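Local coordinates for protein putative TetR family transcriptional regulator (Streptomyces coelicolor A3, PDB 3BQY) that probably binds regulatory DNA and controls transcription, most likely as a repressor, in the manner of the TetR family, at residues Ala5-Thr10 and Gln47-Ala52; Thr24-Ala29 and Val34-Leu39; Glu55-Gly60 and Ala95-Gly100; Ala90-Ala95 and Leu151-Gly156. All coordinates share one frame; numbering follows the deposited sequence. Where two conformers were deposited one is given.

In the fold
From the N terminus, helix 4-18 leads into helices 25-32 and 36-42, which interaction 2 folds against each other over a short turn. Helix 46-57 then returns to helix 4-18, and interaction 1 closes the larger loop within which interaction 2 lies; L28 and L39 pack on T7, T10 and L49. Past this presumed DNA-binding part, interaction 3 follows in series, closing a 34-residue loop where the end of helix 46-57 meets helix 94-99. Interaction 4 shares A95 with it and crosses it, its 55-residue loop opening inside and closing beyond. Interaction 3 joins the N-terminal helices to the C-terminal helical body; interaction 4 ties two parts of that body together.

Interaction 1: residues Ala5-Thr10 and Gln47-Ala52; sequences ARTVQT and QDLLTA
Around V8 and A52, whose CA atoms lie 7.0 Å apart, helices 4-18 and 46-57 run almost perpendicular, the axes of the two short segments approaching to 10.1 Å at a signed crossing angle of -85°. The contact is small and apolar. V8 carries it through one branch: CG2 rests on the CB of A52 at 3.9 Å, and the same methyl lies more loosely beside L49, with V8 CG2 to L49 CD1 at 4.4 Å. The valine's first torsion explains the choice of branch: CG1 stands opposite the backbone N (chi1 171°), while CG2 is turned to the N side and faces helix 46-57. L49 reaches back with CD1 between two residues of helix 4-18, since T7 CG2 also lies 4.3 Å from L49 CD1. The hydroxyl of T7 is engaged within its own helix region by the carbonyl O of D3, and its methyl is the group in this contact. L28 of helix 25-32 packs on L49 and T10, while M53 and H56 extend the surface under V8. This near-perpendicular packing of the first and fourth helices belongs to the N-terminal DNA-binding domain of the TetR family, built around a helix-turn-helix.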
loop_
_atom_site.group_PDB
_atom_site.type_symbol
_atom_site.label_atom_id
_atom_site.label_comp_id
_atom_site.label_asym_id
_atom_site.label_seq_id
_atom_site.Cartn_x
_atom_site.Cartn_y
_atom_site.Cartn_z
ATOM N N ALA A 5 -9.076 -12.487 -23.403
ATOM C CA ALA A 5 -7.646 -12.688 -23.132
ATOM C C ALA A 5 -6.748 -11.734 -23.925
ATOM O O ALA A 5 -5.769 -11.194 -23.378
ATOM C CB ALA A 5 -7.253 -14.141 -23.405
ATOM N N ARG A 6 -7.094 -11.546 -25.201
ATOM C CA ARG A 6 -6.357 -10.666 -26.103
ATOM C C ARG A 6 -6.541 -9.203 -25.715
ATOM O O ARG A 6 -5.605 -8.400 -25.829
ATOM C CB ARG A 6 -6.803 -10.894 -27.549
ATOM C CG ARG A 6 -6.582 -12.316 -28.037
ATOM C CD ARG A 6 -7.037 -12.502 -29.480
ATOM N NE ARG A 6 -6.774 -13.859 -29.951
ATOM C CZ ARG A 6 -7.216 -14.364 -31.101
ATOM N NH1 ARG A 6 -7.960 -13.633 -31.924
ATOM N NH2 ARG A 6 -6.914 -15.613 -31.431
ATOM N N THR A 7 -7.752 -8.867 -25.269
ATOM C CA THR A 7 -8.059 -7.545 -24.748
ATOM C C THR A 7 -7.243 -7.264 -23.492
ATOM O O THR A 7 -6.678 -6.179 -23.360
ATOM C CB THR A 7 -9.549 -7.394 -24.464
ATOM O OG1 THR A 7 -10.255 -7.572 -25.695
ATOM C CG2 THR A 7 -9.875 -6.013 -23.926
ATOM N N VAL A 8 -7.156 -8.244 -22.587
ATOM C CA VAL A 8 -6.349 -8.079 -21.377
ATOM C C VAL A 8 -4.865 -7.864 -21.723
ATOM O O VAL A 8 -4.198 -7.012 -21.136
ATOM C CB VAL A 8 -6.501 -9.278 -20.399
ATOM C CG1 VAL A 8 -5.468 -9.171 -19.251
ATOM C CG2 VAL A 8 -7.937 -9.311 -19.826
ATOM N N GLN A 9 -4.362 -8.620 -22.692
ATOM C CA GLN A 9 -2.964 -8.490 -23.092
ATOM C C GLN A 9 -2.685 -7.116 -23.701
ATOM O O GLN A 9 -1.690 -6.482 -23.385
ATOM C CB GLN A 9 -2.564 -9.597 -24.075
ATOM C CG GLN A 9 -1.062 -9.647 -24.337
ATOM C CD GLN A 9 -0.231 -9.743 -23.050
ATOM O OE1 GLN A 9 -0.271 -10.756 -22.349
ATOM N NE2 GLN A 9 0.515 -8.678 -22.730
ATOM N N THR A 10 -3.567 -6.669 -24.580
ATOM C CA THR A 10 -3.441 -5.337 -25.186
ATOM C C THR A 10 -3.454 -4.231 -24.116
ATOM O O THR A 10 -2.634 -3.301 -24.156
ATOM C CB THR A 10 -4.507 -5.119 -26.269
ATOM O OG1 THR A 10 -4.328 -6.107 -27.294
ATOM C CG2 THR A 10 -4.373 -3.726 -26.913
ATOM N N GLN A 47 -13.533 -1.174 -14.460
ATOM C CA GLN A 47 -13.106 -1.880 -13.247
ATOM C C GLN A 47 -13.043 -3.414 -13.472
ATOM O O GLN A 47 -12.203 -4.097 -12.879
ATOM C CB GLN A 47 -13.952 -1.466 -12.019
ATOM C CG GLN A 47 -14.909 -2.524 -11.466
ATOM C CD GLN A 47 -15.764 -2.053 -10.287
ATOM O OE1 GLN A 47 -15.592 -0.949 -9.746
ATOM N NE2 GLN A 47 -16.705 -2.903 -9.885
ATOM N N ASP A 48 -13.916 -3.937 -14.335
ATOM C CA ASP A 48 -13.930 -5.365 -14.693
ATOM C C ASP A 48 -12.688 -5.723 -15.511
ATOM O O ASP A 48 -12.046 -6.752 -15.281
ATOM C CB ASP A 48 -15.203 -5.730 -15.472
ATOM C CG ASP A 48 -16.477 -5.493 -14.653
ATOM O OD1 ASP A 48 -16.525 -5.916 -13.487
ATOM O OD2 ASP A 48 -17.430 -4.872 -15.164
ATOM N N LEU A 49 -12.332 -4.865 -16.449
ATOM C CA LEU A 49 -11.062 -5.024 -17.159
ATOM C C LEU A 49 -9.866 -4.983 -16.175
ATOM O O LEU A 49 -8.999 -5.859 -16.222
ATOM C CB LEU A 49 -10.908 -3.954 -18.253
ATOM C CG LEU A 49 -9.526 -3.879 -18.922
ATOM C CD1 LEU A 49 -9.263 -5.138 -19.784
ATOM C CD2 LEU A 49 -9.415 -2.595 -19.728
ATOM N N LEU A 50 -9.814 -3.979 -15.309
ATOM C CA LEU A 50 -8.724 -3.871 -14.317
ATOM C C LEU A 50 -8.628 -5.098 -13.431
ATOM O O LEU A 50 -7.519 -5.592 -13.155
ATOM C CB LEU A 50 -8.864 -2.601 -13.466
ATOM C CG LEU A 50 -8.628 -1.297 -14.266
ATOM C CD1 LEU A 50 -9.122 -0.115 -13.444
ATOM C CD2 LEU A 50 -7.189 -1.123 -14.666
ATOM N N THR A 51 -9.780 -5.610 -13.010
ATOM C CA THR A 51 -9.841 -6.810 -12.180
ATOM C C THR A 51 -9.228 -8.004 -12.945
ATOM O O THR A 51 -8.416 -8.757 -12.396
ATOM C CB THR A 51 -11.293 -7.047 -11.716
ATOM O OG1 THR A 51 -11.659 -5.992 -10.808
ATOM C CG2 THR A 51 -11.464 -8.407 -11.040
ATOM N N ALA A 52 -9.587 -8.146 -14.221
ATOM C CA ALA A 52 -9.045 -9.217 -15.066
ATOM C C ALA A 52 -7.524 -9.082 -15.290
ATOM O O ALA A 52 -6.795 -10.087 -15.273
ATOM C CB ALA A 52 -9.817 -9.299 -16.416
#

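Interaction 2: residues Thr24-Ala29 and Val34-Leu39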
loop_
_atom_site.group_PDB
_atom_site.type_symbol
_atom_site.label_atom_id
_atom_site.label_comp_id
_atom_site.label_asym_id
_atom_site.label_seq_id
_atom_site.Cartn_x
_atom_site.Cartn_y
_atom_site.Cartn_z
ATOM N N THR A 24 -7.747 4.091 -20.916
ATOM C CA THR A 24 -9.203 4.246 -20.977
ATOM C C THR A 24 -9.766 3.166 -21.895
ATOM O O THR A 24 -9.046 2.606 -22.724
ATOM C CB THR A 24 -9.598 5.627 -21.544
ATOM O OG1 THR A 24 -9.123 5.728 -22.889
ATOM C CG2 THR A 24 -9.013 6.751 -20.712
HETATM N N MSE A 25 -11.066 2.893 -21.774
HETATM C CA MSE A 25 -11.719 1.980 -22.706
HETATM C C MSE A 25 -11.582 2.521 -24.137
HETATM O O MSE A 25 -11.348 1.753 -25.058
HETATM C CB MSE A 25 -13.199 1.771 -22.339
HETATM C CG MSE A 25 -13.369 1.158 -20.963
HETATM SE SE MSE A 25 -12.702 -0.663 -20.873
HETATM C CE MSE A 25 -14.326 -1.589 -21.456
ATOM N N ARG A 26 -11.713 3.833 -24.316
ATOM C CA ARG A 26 -11.546 4.433 -25.646
ATOM C C ARG A 26 -10.119 4.229 -26.165
ATOM O O ARG A 26 -9.934 3.873 -27.333
ATOM C CB ARG A 26 -11.928 5.918 -25.649
ATOM C CG ARG A 26 -13.422 6.114 -25.283
ATOM C CD ARG A 26 -13.928 7.536 -25.467
ATOM N NE ARG A 26 -15.221 7.752 -24.809
ATOM C CZ ARG A 26 -16.404 7.432 -25.338
ATOM N NH1 ARG A 26 -16.470 6.868 -26.554
ATOM N NH2 ARG A 26 -17.533 7.672 -24.648
ATOM N N ARG A 27 -9.136 4.468 -25.297
ATOM C CA ARG A 27 -7.703 4.287 -25.655
ATOM C C ARG A 27 -7.442 2.838 -26.058
ATOM O O ARG A 27 -6.749 2.577 -27.030
ATOM C CB ARG A 27 -6.793 4.677 -24.471
ATOM C CG ARG A 27 -5.288 4.573 -24.701
ATOM C CD ARG A 27 -4.774 5.709 -25.573
ATOM N NE ARG A 27 -3.399 5.446 -26.025
ATOM C CZ ARG A 27 -3.085 4.716 -27.099
ATOM N NH1 ARG A 27 -1.811 4.571 -27.445
ATOM N NH2 ARG A 27 -4.040 4.139 -27.837
ATOM N N LEU A 28 -7.992 1.898 -25.284
ATOM C CA LEU A 28 -7.930 0.476 -25.595
ATOM C C LEU A 28 -8.612 0.128 -26.905
ATOM O O LEU A 28 -8.089 -0.681 -27.667
ATOM C CB LEU A 28 -8.564 -0.340 -24.445
ATOM C CG LEU A 28 -8.438 -1.860 -24.427
ATOM C CD1 LEU A 28 -7.011 -2.313 -24.690
ATOM C CD2 LEU A 28 -8.909 -2.367 -23.055
ATOM N N ALA A 29 -9.791 0.708 -27.159
ATOM C CA ALA A 29 -10.482 0.533 -28.432
ATOM C C ALA A 29 -9.630 1.045 -29.612
ATOM O O ALA A 29 -9.546 0.384 -30.650
ATOM C CB ALA A 29 -11.850 1.239 -28.412
ATOM N N VAL A 34 -11.074 -1.251 -32.749
ATOM C CA VAL A 34 -12.502 -1.586 -32.624
ATOM C C VAL A 34 -13.257 -0.362 -32.093
ATOM O O VAL A 34 -12.639 0.674 -31.845
ATOM C CB VAL A 34 -12.750 -2.838 -31.730
ATOM C CG1 VAL A 34 -12.230 -4.100 -32.408
ATOM C CG2 VAL A 34 -12.136 -2.670 -30.314
ATOM N N GLN A 35 -14.581 -0.468 -31.951
ATOM C CA GLN A 35 -15.392 0.580 -31.325
ATOM C C GLN A 35 -15.425 0.305 -29.842
ATOM O O GLN A 35 -15.408 -0.862 -29.451
ATOM C CB GLN A 35 -16.818 0.529 -31.851
ATOM C CG GLN A 35 -16.948 0.749 -33.344
ATOM C CD GLN A 35 -16.946 2.221 -33.721
ATOM O OE1 GLN A 35 -17.999 2.793 -34.017
ATOM N NE2 GLN A 35 -15.765 2.841 -33.715
ATOM N N ALA A 36 -15.490 1.344 -29.005
ATOM C CA ALA A 36 -15.484 1.115 -27.546
ATOM C C ALA A 36 -16.658 0.226 -27.166
ATOM O O ALA A 36 -16.538 -0.609 -26.265
ATOM C CB ALA A 36 -15.512 2.420 -26.753
ATOM N N GLY A 37 -17.773 0.398 -27.886
ATOM C CA GLY A 37 -18.964 -0.440 -27.735
ATOM C C GLY A 37 -18.626 -1.917 -27.686
ATOM O O GLY A 37 -19.157 -2.643 -26.853
ATOM N N ALA A 38 -17.722 -2.348 -28.566
ATOM C CA ALA A 38 -17.289 -3.737 -28.633
ATOM C C ALA A 38 -16.690 -4.209 -27.315
ATOM O O ALA A 38 -17.025 -5.293 -26.843
ATOM C CB ALA A 38 -16.297 -3.936 -29.758
ATOM N N LEU A 39 -15.818 -3.390 -26.724
ATOM C CA LEU A 39 -15.125 -3.750 -25.486
ATOM C C LEU A 39 -16.069 -3.925 -24.327
ATOM O O LEU A 39 -15.836 -4.749 -23.445
ATOM C CB LEU A 39 -14.113 -2.681 -25.108
ATOM C CG LEU A 39 -12.908 -2.540 -26.005
ATOM C CD1 LEU A 39 -12.074 -1.441 -25.403
ATOM C CD2 LEU A 39 -12.148 -3.841 -25.991
#
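A29 and L39 form the tight part of this contact, with the small alanine letting the two helices come close. L39 CD1 is set over the backbone of helix 25-32, 3.3 Å from M25 O and 3.6 Å from A29 N, and the same methyl touches L28 CG at 3.8 Å. From the other end of the leucine, L39 CB meets the CE of selenomethionine M25 at 3.8 Å; bends at chi2 (-67°) and chi3 (-87°) curl the M25 chain round to place that methyl. Next to this, A29 CB lies against the backbone where V34 leads into A36, 3.7 Å from A36 N. Behind the core, T7 of helix 4-18 touches both L28 and L39, and L49 of helix 46-57 also reaches M25. The outer side is looser: R26 contributes just its CG, 4.5 Å from A36 CB, and V34 is solvent-exposed. Here one backbone bond joins the segments, V34 N to A29 O at 3.1 Å and 165°, securing the chain as it leaves helix 25-32. Two short helices packed across a tight turn make the helix-turn-helix, predicted here for residues 24-43; helix 36-42 would be its recognition helix, as in TetR relatives.

Interaction 3: residues Glu55-Gly60 and Ala95-Gly100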
loop_
_atom_site.group_PDB
_atom_site.type_symbol
_atom_site.label_atom_id
_atom_site.label_comp_id
_atom_site.label_asym_id
_atom_site.label_seq_id
_atom_site.Cartn_x
_atom_site.Cartn_y
_atom_site.Cartn_z
ATOM N N GLU A 55 -5.766 -10.124 -12.026
ATOM C CA GLU A 55 -5.820 -11.581 -11.889
ATOM C C GLU A 55 -4.788 -12.239 -12.828
ATOM O O GLU A 55 -4.082 -13.150 -12.422
ATOM C CB GLU A 55 -7.261 -12.086 -12.103
ATOM C CG GLU A 55 -7.403 -13.562 -12.354
ATOM C CD GLU A 55 -7.229 -14.415 -11.093
ATOM O OE1 GLU A 55 -7.023 -13.878 -9.982
ATOM O OE2 GLU A 55 -7.276 -15.649 -11.242
ATOM N N HIS A 56 -4.658 -11.734 -14.055
ATOM C CA HIS A 56 -3.638 -12.214 -14.984
ATOM C C HIS A 56 -2.187 -11.940 -14.535
ATOM O O HIS A 56 -1.301 -12.807 -14.700
ATOM C CB HIS A 56 -3.867 -11.621 -16.377
ATOM C CG HIS A 56 -2.971 -12.211 -17.420
ATOM N ND1 HIS A 56 -1.857 -11.560 -17.905
ATOM C CD2 HIS A 56 -3.012 -13.411 -18.044
ATOM C CE1 HIS A 56 -1.266 -12.321 -18.811
ATOM N NE2 HIS A 56 -1.942 -13.452 -18.907
HETATM N N MSE A 57 -1.935 -10.752 -13.967
HETATM C CA MSE A 57 -0.600 -10.378 -13.501
HETATM C C MSE A 57 -0.061 -11.374 -12.493
HETATM O O MSE A 57 1.142 -11.624 -12.472
HETATM C CB MSE A 57 -0.611 -8.987 -12.811
HETATM C CG MSE A 57 -0.836 -7.861 -13.771
HETATM SE SE MSE A 57 -0.862 -6.218 -12.659
HETATM C CE MSE A 57 -1.421 -5.051 -14.070
ATOM N N VAL A 58 -0.939 -11.926 -11.657
ATOM C CA VAL A 58 -0.490 -12.833 -10.583
ATOM C C VAL A 58 -0.567 -14.322 -10.927
ATOM O O VAL A 58 -0.423 -15.175 -10.049
ATOM C CB VAL A 58 -1.178 -12.503 -9.208
ATOM C CG1 VAL A 58 -0.786 -11.065 -8.779
ATOM C CG2 VAL A 58 -2.725 -12.570 -9.306
ATOM N N ASP A 59 -0.809 -14.629 -12.195
ATOM C CA ASP A 59 -0.761 -16.003 -12.693
ATOM C C ASP A 59 0.558 -16.659 -12.263
ATOM O O ASP A 59 1.634 -16.088 -12.436
ATOM C CB ASP A 59 -0.841 -15.986 -14.218
ATOM C CG ASP A 59 -0.785 -17.370 -14.807
ATOM O OD1 ASP A 59 -1.600 -18.239 -14.404
ATOM O OD2 ASP A 59 0.091 -17.589 -15.672
ATOM N N GLY A 60 0.493 -17.825 -11.650
ATOM C CA GLY A 60 1.746 -18.475 -11.295
ATOM C C GLY A 60 2.420 -18.034 -10.007
ATOM O O GLY A 60 3.325 -18.725 -9.542
ATOM N N ALA A 95 1.133 -2.434 -9.136
ATOM C CA ALA A 95 0.622 -2.476 -7.747
ATOM C C ALA A 95 -0.698 -1.693 -7.586
ATOM O O ALA A 95 -1.584 -2.108 -6.846
ATOM C CB ALA A 95 1.700 -1.975 -6.753
ATOM N N ARG A 96 -0.820 -0.558 -8.269
ATOM C CA ARG A 96 -2.063 0.237 -8.261
ATOM C C ARG A 96 -3.210 -0.565 -8.833
ATOM O O ARG A 96 -4.327 -0.539 -8.305
ATOM C CB ARG A 96 -1.897 1.534 -9.069
ATOM C CG ARG A 96 -1.027 2.568 -8.355
ATOM C CD ARG A 96 -0.807 3.850 -9.182
ATOM N NE ARG A 96 -2.060 4.484 -9.580
ATOM C CZ ARG A 96 -2.156 5.364 -10.578
ATOM N NH1 ARG A 96 -1.079 5.712 -11.271
ATOM N NH2 ARG A 96 -3.330 5.883 -10.892
ATOM N N VAL A 97 -2.948 -1.287 -9.930
ATOM C CA VAL A 97 -3.990 -2.107 -10.533
ATOM C C VAL A 97 -4.411 -3.228 -9.568
ATOM O O VAL A 97 -5.603 -3.471 -9.368
ATOM C CB VAL A 97 -3.546 -2.694 -11.901
ATOM C CG1 VAL A 97 -4.621 -3.626 -12.487
ATOM C CG2 VAL A 97 -3.197 -1.551 -12.922
ATOM N N PHE A 98 -3.435 -3.930 -9.005
ATOM C CA PHE A 98 -3.722 -5.021 -8.064
ATOM C C PHE A 98 -4.436 -4.516 -6.796
ATOM O O PHE A 98 -5.459 -5.084 -6.397
ATOM C CB PHE A 98 -2.416 -5.730 -7.693
ATOM C CG PHE A 98 -2.604 -6.944 -6.825
ATOM C CD1 PHE A 98 -3.101 -8.123 -7.364
ATOM C CD2 PHE A 98 -2.304 -6.886 -5.446
ATOM C CE1 PHE A 98 -3.293 -9.266 -6.561
ATOM C CE2 PHE A 98 -2.476 -8.018 -4.644
ATOM C CZ PHE A 98 -2.984 -9.201 -5.200
ATOM N N ALA A 99 -3.908 -3.444 -6.207
ATOM C CA ALA A 99 -4.447 -2.869 -4.965
ATOM C C ALA A 99 -5.904 -2.426 -5.125
ATOM O O ALA A 99 -6.723 -2.623 -4.211
ATOM C CB ALA A 99 -3.581 -1.707 -4.471
ATOM N N GLY A 100 -6.237 -1.875 -6.291
ATOM C CA GLY A 100 -7.599 -1.408 -6.553
ATOM C C GLY A 100 -8.613 -2.408 -7.108
ATOM O O GLY A 100 -9.688 -1.986 -7.546
#
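M57, a selenomethionine, turns its CG to the backbone N side (chi1 -70°) and then runs straight out, chi2 178° and chi3 -172°, so that its terminal methyl is carried across to V97. There CE sits 3.8 Å from both V97 CB and V97 CG1, and V97 CG2 is only slightly farther, at 4.1 Å. The methyl thus meets the valine at its branch point, and the two side chains cross at about a right angle. One residue on, where helix 46-57 ends and the chain leaves helical geometry, V58 makes the second half of the contact. Its CG1 approaches the F98 ring obliquely, nearest to CE1 at 3.8 Å and next to CD1 at 4.0 Å. All four residues are buried. L12 and L15 of helix 4-18 flank M57, L84 of helix 73-89 and T108 of helix 106-121 reach V58, and F98 also packs on P158 of the second subunit. Hydrophobic contact between the end of the fourth helix and a short helix of the C-terminal body is the kind of domain junction through which TetR-family regulators are thought to link ligand binding to the placement of their DNA-binding helices.

Interaction 4: residues Ala90-Ala95 and Leu151-Gly156; sequences AHRDGA and LTPGGG
R92 and D93 approach T152 and P153 where two type II beta turns, H91 to G94 and T152 to G155, face each other loosely in the C-terminal helical domain of this TetR-type fold. The first turn leads into helix 94-99, the second follows helix 126-151. Each is closed by its own backbone bond, G94 N to H91 O at 2.9 Å and G155 N to T152 O at 2.7 Å. The backbones stay well apart, with the CA atoms of R92 and T152 8.5 Å from each other, and the side chains approach without bonding directly. R92 can be followed outward: CB, CG and CD lead away from the turn in a fully extended chain, chi1 -172° and chi2 174°, and none of these carbons comes within contact distance of the loop 151-156. NE and CZ continue the line, and at its end NH2 reaches P153 CD at 4.5 Å, a loose approach oblique to the guanidinium plane. An acetic acid molecule, probably from the crystallisation liquor, lies about 4 Å from this side chain. The carboxylate of D93 is held more firmly: OD2 accepts from L20 N, while R96 forms a long, weak ion pair with OD1. T152 is anchored to its own helix end, its OG1 bonding to Q148 O. D93 OD1 and T152 OG1 are 4.5 Å apart, too far to bond directly. A water to one side of the line between them bridges the two, donating to D93 OD1 at a short 2.5 Å and, weakly, to T152 OG1 at 3.3 Å.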
loop_
_atom_site.group_PDB
_atom_site.type_symbol
_atom_site.label_atom_id
_atom_site.label_comp_id
_atom_site.label_asym_id
_atom_site.label_seq_id
_atom_site.Cartn_x
_atom_site.Cartn_y
_atom_site.Cartn_z
ATOM N N ALA A 90 6.429 -6.161 -12.794
ATOM C CA ALA A 90 6.532 -6.536 -14.219
ATOM C C ALA A 90 5.674 -5.627 -15.101
ATOM O O ALA A 90 5.838 -5.622 -16.312
ATOM C CB ALA A 90 6.164 -7.990 -14.431
ATOM N N HIS A 91 4.781 -4.861 -14.489
ATOM C CA HIS A 91 3.882 -3.945 -15.227
ATOM C C HIS A 91 3.926 -2.576 -14.613
ATOM O O HIS A 91 3.854 -2.432 -13.380
ATOM C CB HIS A 91 2.442 -4.485 -15.189
ATOM C CG HIS A 91 2.340 -5.907 -15.640
ATOM N ND1 HIS A 91 2.199 -6.253 -16.961
ATOM C CD2 HIS A 91 2.437 -7.068 -14.955
ATOM C CE1 HIS A 91 2.184 -7.567 -17.072
ATOM N NE2 HIS A 91 2.320 -8.086 -15.865
ATOM N N ARG A 92 4.017 -1.557 -15.464
ATOM C CA ARG A 92 3.948 -0.185 -15.027
ATOM C C ARG A 92 2.645 0.043 -14.255
ATOM O O ARG A 92 1.582 -0.374 -14.716
ATOM C CB ARG A 92 3.964 0.719 -16.259
ATOM C CG ARG A 92 4.085 2.172 -15.935
ATOM C CD ARG A 92 4.229 2.936 -17.247
ATOM N NE ARG A 92 4.072 4.358 -17.002
ATOM C CZ ARG A 92 4.274 5.307 -17.918
ATOM N NH1 ARG A 92 4.659 4.993 -19.147
ATOM N NH2 ARG A 92 4.100 6.570 -17.581
ATOM N N ASP A 93 2.730 0.678 -13.094
ATOM C CA ASP A 93 1.576 0.870 -12.206
ATOM C C ASP A 93 0.875 -0.446 -11.808
ATOM O O ASP A 93 -0.299 -0.438 -11.459
ATOM C CB ASP A 93 0.551 1.812 -12.848
ATOM C CG ASP A 93 1.111 3.193 -13.104
ATOM O OD1 ASP A 93 1.894 3.675 -12.250
ATOM O OD2 ASP A 93 0.755 3.789 -14.152
ATOM N N GLY A 94 1.593 -1.561 -11.838
ATOM C CA GLY A 94 0.981 -2.860 -11.539
ATOM C C GLY A 94 0.415 -2.959 -10.123
ATOM O O GLY A 94 -0.656 -3.533 -9.910
ATOM N N ALA A 95 1.133 -2.434 -9.136
ATOM C CA ALA A 95 0.622 -2.476 -7.747
ATOM C C ALA A 95 -0.698 -1.693 -7.586
ATOM O O ALA A 95 -1.584 -2.108 -6.846
ATOM C CB ALA A 95 1.700 -1.975 -6.753
ATOM N N LEU A 151 9.581 5.406 -9.194
ATOM C CA LEU A 151 10.163 5.151 -10.514
ATOM C C LEU A 151 9.378 5.807 -11.646
ATOM O O LEU A 151 9.837 5.820 -12.783
ATOM C CB LEU A 151 10.291 3.638 -10.769
ATOM C CG LEU A 151 11.181 2.834 -9.809
ATOM C CD1 LEU A 151 10.796 1.350 -9.821
ATOM C CD2 LEU A 151 12.666 3.029 -10.129
ATOM N N THR A 152 8.197 6.335 -11.330
ATOM C CA THR A 152 7.371 7.076 -12.286
ATOM C C THR A 152 8.104 8.352 -12.670
ATOM O O THR A 152 8.657 9.012 -11.790
ATOM C CB THR A 152 5.980 7.441 -11.689
ATOM O OG1 THR A 152 5.363 6.262 -11.155
ATOM C CG2 THR A 152 5.047 8.046 -12.759
ATOM N N PRO A 153 8.141 8.685 -13.983
ATOM C CA PRO A 153 8.783 9.939 -14.423
ATOM C C PRO A 153 8.404 11.112 -13.508
ATOM O O PRO A 153 7.220 11.432 -13.390
ATOM C CB PRO A 153 8.207 10.155 -15.827
ATOM C CG PRO A 153 7.861 8.767 -16.327
ATOM C CD PRO A 153 7.597 7.902 -15.119
ATOM N N GLY A 154 9.394 11.716 -12.847
ATOM C CA GLY A 154 9.148 12.806 -11.886
ATOM C C GLY A 154 9.087 12.386 -10.420
ATOM O O GLY A 154 9.177 13.229 -9.518
ATOM N N GLY A 155 8.943 11.089 -10.160
ATOM C CA GLY A 155 8.926 10.602 -8.781
ATOM C C GLY A 155 7.524 10.646 -8.189
ATOM O O GLY A 155 6.534 10.819 -8.919
ATOM N N GLY A 156 7.434 10.482 -6.873
ATOM C CA GLY A 156 6.149 10.470 -6.184
ATOM C C GLY A 156 6.222 9.570 -4.972
ATOM O O GLY A 156 7.206 8.839 -4.794
HETATM O O HOH W 1 3.022 4.204 -10.030
#